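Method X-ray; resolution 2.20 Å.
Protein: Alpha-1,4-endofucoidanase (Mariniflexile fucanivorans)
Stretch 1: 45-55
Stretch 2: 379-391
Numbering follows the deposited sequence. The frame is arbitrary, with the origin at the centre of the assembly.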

# COMPACT_ATOMS: atom_id res chain seq x y z
N ALA A 45 1.20 22.12 -7.11
CA ALA A 45 0.94 21.02 -6.19
C ALA A 45 2.21 20.20 -5.95
O ALA A 45 2.95 19.90 -6.88
CB ALA A 45 -0.17 20.14 -6.72
N LEU A 46 2.40 19.81 -4.68
CA LEU A 46 3.55 19.03 -4.24
C LEU A 46 3.08 17.66 -3.77
O LEU A 46 2.26 17.56 -2.86
CB LEU A 46 4.22 19.80 -3.09
CG LEU A 46 5.36 19.06 -2.37
CD1 LEU A 46 6.50 18.77 -3.33
CD2 LEU A 46 5.86 19.89 -1.20
N GLY A 47 3.62 16.60 -4.40
CA GLY A 47 3.20 15.24 -4.08
C GLY A 47 4.35 14.37 -3.57
O GLY A 47 5.51 14.70 -3.74
N MET A 48 3.98 13.25 -2.94
CA MET A 48 4.93 12.28 -2.42
C MET A 48 4.52 10.89 -2.91
O MET A 48 3.46 10.75 -3.53
CB MET A 48 4.96 12.30 -0.88
CG MET A 48 5.09 13.69 -0.30
SD MET A 48 5.17 13.71 1.51
CE MET A 48 6.87 13.25 1.82
N LEU A 49 5.35 9.88 -2.63
CA LEU A 49 5.09 8.54 -3.10
C LEU A 49 5.22 7.55 -1.95
O LEU A 49 6.24 7.55 -1.26
CB LEU A 49 6.06 8.17 -4.23
CG LEU A 49 5.92 6.73 -4.75
CD1 LEU A 49 4.58 6.53 -5.42
CD2 LEU A 49 7.05 6.37 -5.71
N TRP A 50 4.20 6.70 -1.78
CA TRP A 50 4.20 5.67 -0.75
C TRP A 50 3.91 4.32 -1.40
O TRP A 50 2.77 4.03 -1.80
CB TRP A 50 3.20 6.03 0.35
CG TRP A 50 3.32 5.22 1.61
CD1 TRP A 50 4.16 5.44 2.66
CD2 TRP A 50 2.54 4.06 1.96
NE1 TRP A 50 3.96 4.51 3.64
CE2 TRP A 50 2.97 3.64 3.24
CE3 TRP A 50 1.52 3.34 1.32
CZ2 TRP A 50 2.41 2.54 3.89
CZ3 TRP A 50 0.97 2.25 1.96
CH2 TRP A 50 1.42 1.86 3.23
N LEU A 51 4.96 3.50 -1.53
CA LEU A 51 4.87 2.31 -2.37
C LEU A 51 5.55 1.14 -1.67
O LEU A 51 6.77 0.99 -1.71
CB LEU A 51 5.46 2.62 -3.75
CG LEU A 51 5.48 1.48 -4.77
CD1 LEU A 51 4.09 0.94 -5.02
CD2 LEU A 51 6.12 1.94 -6.08
N PRO A 52 4.78 0.27 -0.99
CA PRO A 52 5.30 -1.01 -0.50
C PRO A 52 5.50 -1.98 -1.66
O PRO A 52 4.91 -1.81 -2.74
CB PRO A 52 4.22 -1.54 0.45
CG PRO A 52 3.29 -0.36 0.67
CD PRO A 52 3.38 0.49 -0.59
N GLU A 53 6.34 -2.99 -1.43
CA GLU A 53 6.67 -3.95 -2.47
C GLU A 53 6.28 -5.36 -2.03
O GLU A 53 6.12 -5.63 -0.84
CB GLU A 53 8.15 -3.87 -2.81
CG GLU A 53 8.52 -2.57 -3.51
CD GLU A 53 9.99 -2.45 -3.88
OE1 GLU A 53 10.62 -3.50 -4.10
OE2 GLU A 53 10.49 -1.31 -3.94
N ARG A 54 6.15 -6.25 -3.03
CA ARG A 54 5.84 -7.67 -2.87
C ARG A 54 4.53 -7.80 -2.10
O ARG A 54 4.53 -8.21 -0.95
CB ARG A 54 7.03 -8.41 -2.25
CG ARG A 54 8.35 -8.11 -2.94
CD ARG A 54 9.56 -8.95 -2.56
NE ARG A 54 9.45 -10.34 -3.01
CZ ARG A 54 9.63 -10.77 -4.26
NH1 ARG A 54 10.02 -9.94 -5.21
NH2 ARG A 54 9.42 -12.04 -4.55
N THR A 55 3.42 -7.41 -2.75
CA THR A 55 2.17 -7.18 -2.05
C THR A 55 1.26 -8.41 -2.11
O THR A 55 0.21 -8.42 -1.47
CB THR A 55 1.40 -6.01 -2.66
OG1 THR A 55 1.05 -6.38 -3.99
CG2 THR A 55 2.18 -4.71 -2.65
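Stretch 2 379-391: TWGTPLVRTNLEN

Stretch 2 runs alongside stretch 1 in the same overall direction, meeting it at both ends and bowing away between. Residues 46-49 form a strand; beside it Gly47 and Thr379 make a parallel bridge, their CA atoms 4.1 Å apart, and Trp380 N donates to Gly47 O at 2.9 Å. The gap then widens, to 4.9 Å between the CA atoms of Met48 and Trp380 and 5.2 Å between those of Leu49 and Gly381. Here a side chain replaces the backbone acceptor: Leu49 N donates to Thr382 OG1 (2.9 Å), whereas Trp380 O, 3.3 Å from Leu49 N, lies at a poor angle and instead receives a CA-H...O contact from Met48 CA (3.5 Å). The chain turns a corner at Val385, which is out of reach of stretch 1, and returns at Thr387. A single bridge joins Glu53 and Asn388 (CA to CA 4.8 Å), with Glu53 N donating to Thr387 O at 2.8 Å and Leu389 N to Glu53 O at 3.2 Å. A type I turn from Asn388 to Asn391 follows, closed by Asn391 N to Asn388 O (3.0 Å).

Among the side chains, Leu46 CD1 meets the edge of the Trp380 ring, 3.8 Å from Trp380 CD1. Leu384 spans part of the bowed region: its CD1 lies over one face of the Trp50 indole, 4.1 Å from the centroid of the five-membered ring, a CH-pi contact. Leu389 packs on the far end, its CD2 4.0 Å from Pro52 CB and its CD1 3.7 Å from Arg54 O. Arg54 NE forms a salt bridge with Glu390 OE1 at 2.9 Å, and Asn388 OD1, 3.3 Å from Arg54 CD, accepts from Glu390 N (2.8 Å), tying the turn together beside the arginine. Between them the two stretches bury 858 Å², both sides summed.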

# COMPACT_ATOMS: atom_id res chain seq x y z
N THR A 379 5.10 15.00 -8.37
CA THR A 379 5.08 13.84 -7.49
C THR A 379 6.53 13.44 -7.24
O THR A 379 7.15 12.83 -8.10
CB THR A 379 4.38 12.64 -8.13
OG1 THR A 379 3.10 13.04 -8.61
CG2 THR A 379 4.21 11.49 -7.16
N TRP A 380 7.07 13.78 -6.06
CA TRP A 380 8.39 13.29 -5.74
C TRP A 380 8.30 11.79 -5.47
O TRP A 380 7.44 11.35 -4.72
CB TRP A 380 9.02 14.04 -4.56
CG TRP A 380 9.70 15.29 -5.00
CD1 TRP A 380 9.25 16.58 -4.88
CD2 TRP A 380 10.96 15.37 -5.70
NE1 TRP A 380 10.16 17.45 -5.42
CE2 TRP A 380 11.21 16.74 -5.94
CE3 TRP A 380 11.89 14.42 -6.13
CZ2 TRP A 380 12.37 17.17 -6.57
CZ3 TRP A 380 13.04 14.85 -6.75
CH2 TRP A 380 13.26 16.21 -6.98
N GLY A 381 9.21 11.04 -6.10
CA GLY A 381 9.47 9.68 -5.67
C GLY A 381 10.25 9.72 -4.36
O GLY A 381 11.48 9.77 -4.39
N THR A 382 9.52 9.71 -3.24
CA THR A 382 10.06 9.84 -1.90
C THR A 382 10.40 8.46 -1.36
O THR A 382 9.53 7.59 -1.30
CB THR A 382 9.04 10.52 -0.97
OG1 THR A 382 7.80 9.81 -1.03
CG2 THR A 382 8.81 11.98 -1.31
N PRO A 383 11.65 8.20 -0.92
CA PRO A 383 12.06 6.86 -0.47
C PRO A 383 11.67 6.50 0.96
O PRO A 383 11.88 7.27 1.90
CB PRO A 383 13.59 6.94 -0.56
CG PRO A 383 13.92 8.39 -0.28
CD PRO A 383 12.75 9.18 -0.86
N LEU A 384 11.11 5.30 1.12
CA LEU A 384 10.89 4.71 2.43
C LEU A 384 12.11 3.88 2.80
O LEU A 384 12.91 3.54 1.93
CB LEU A 384 9.62 3.85 2.37
CG LEU A 384 8.37 4.56 1.86
CD1 LEU A 384 7.22 3.57 1.73
CD2 LEU A 384 7.99 5.73 2.77
N VAL A 385 12.24 3.54 4.09
CA VAL A 385 13.44 2.87 4.59
C VAL A 385 13.55 1.44 4.04
O VAL A 385 14.63 1.05 3.60
CB VAL A 385 13.51 2.93 6.13
CG1 VAL A 385 14.49 1.91 6.71
CG2 VAL A 385 13.82 4.33 6.61
N ARG A 386 12.46 0.67 4.08
CA ARG A 386 12.48 -0.71 3.60
C ARG A 386 11.08 -1.09 3.11
O ARG A 386 10.13 -1.18 3.89
CB ARG A 386 12.98 -1.65 4.71
CG ARG A 386 13.44 -3.01 4.22
CD ARG A 386 13.76 -4.00 5.34
NE ARG A 386 14.79 -3.53 6.24
CZ ARG A 386 14.62 -3.26 7.53
NH1 ARG A 386 13.52 -3.65 8.16
NH2 ARG A 386 15.54 -2.58 8.18
N THR A 387 10.97 -1.31 1.80
CA THR A 387 9.66 -1.39 1.18
C THR A 387 9.17 -2.84 1.05
O THR A 387 7.98 -3.06 0.89
CB THR A 387 9.66 -0.67 -0.17
OG1 THR A 387 10.71 -1.25 -0.94
CG2 THR A 387 9.84 0.82 -0.04
N ASN A 388 10.10 -3.81 1.10
CA ASN A 388 9.78 -5.22 0.91
C ASN A 388 8.97 -5.75 2.10
O ASN A 388 9.51 -5.87 3.19
CB ASN A 388 11.06 -6.04 0.72
CG ASN A 388 10.84 -7.52 0.50
OD1 ASN A 388 9.72 -8.03 0.61
ND2 ASN A 388 11.91 -8.23 0.18
N LEU A 389 7.70 -6.08 1.87
CA LEU A 389 6.80 -6.52 2.92
C LEU A 389 7.21 -7.86 3.52
O LEU A 389 6.73 -8.23 4.59
CB LEU A 389 5.36 -6.59 2.39
CG LEU A 389 4.71 -5.26 2.00
CD1 LEU A 389 3.37 -5.49 1.31
CD2 LEU A 389 4.52 -4.36 3.22
N GLU A 390 8.08 -8.61 2.83
CA GLU A 390 8.51 -9.92 3.30
C GLU A 390 9.78 -9.81 4.14
O GLU A 390 10.28 -10.82 4.63
CB GLU A 390 8.77 -10.87 2.12
CG GLU A 390 7.56 -11.12 1.23
CD GLU A 390 7.85 -11.90 -0.05
OE1 GLU A 390 9.00 -11.85 -0.54
OE2 GLU A 390 6.91 -12.56 -0.55
N ASN A 391 10.30 -8.58 4.32
CA ASN A 391 11.59 -8.39 4.96
C ASN A 391 11.49 -7.27 6.00
O ASN A 391 12.25 -6.30 5.94
CB ASN A 391 12.70 -8.13 3.93
CG ASN A 391 14.10 -8.19 4.50
OD1 ASN A 391 14.35 -8.80 5.53
ND2 ASN A 391 15.04 -7.57 3.80
O HOH W 1 12.97 -3.63 -1.66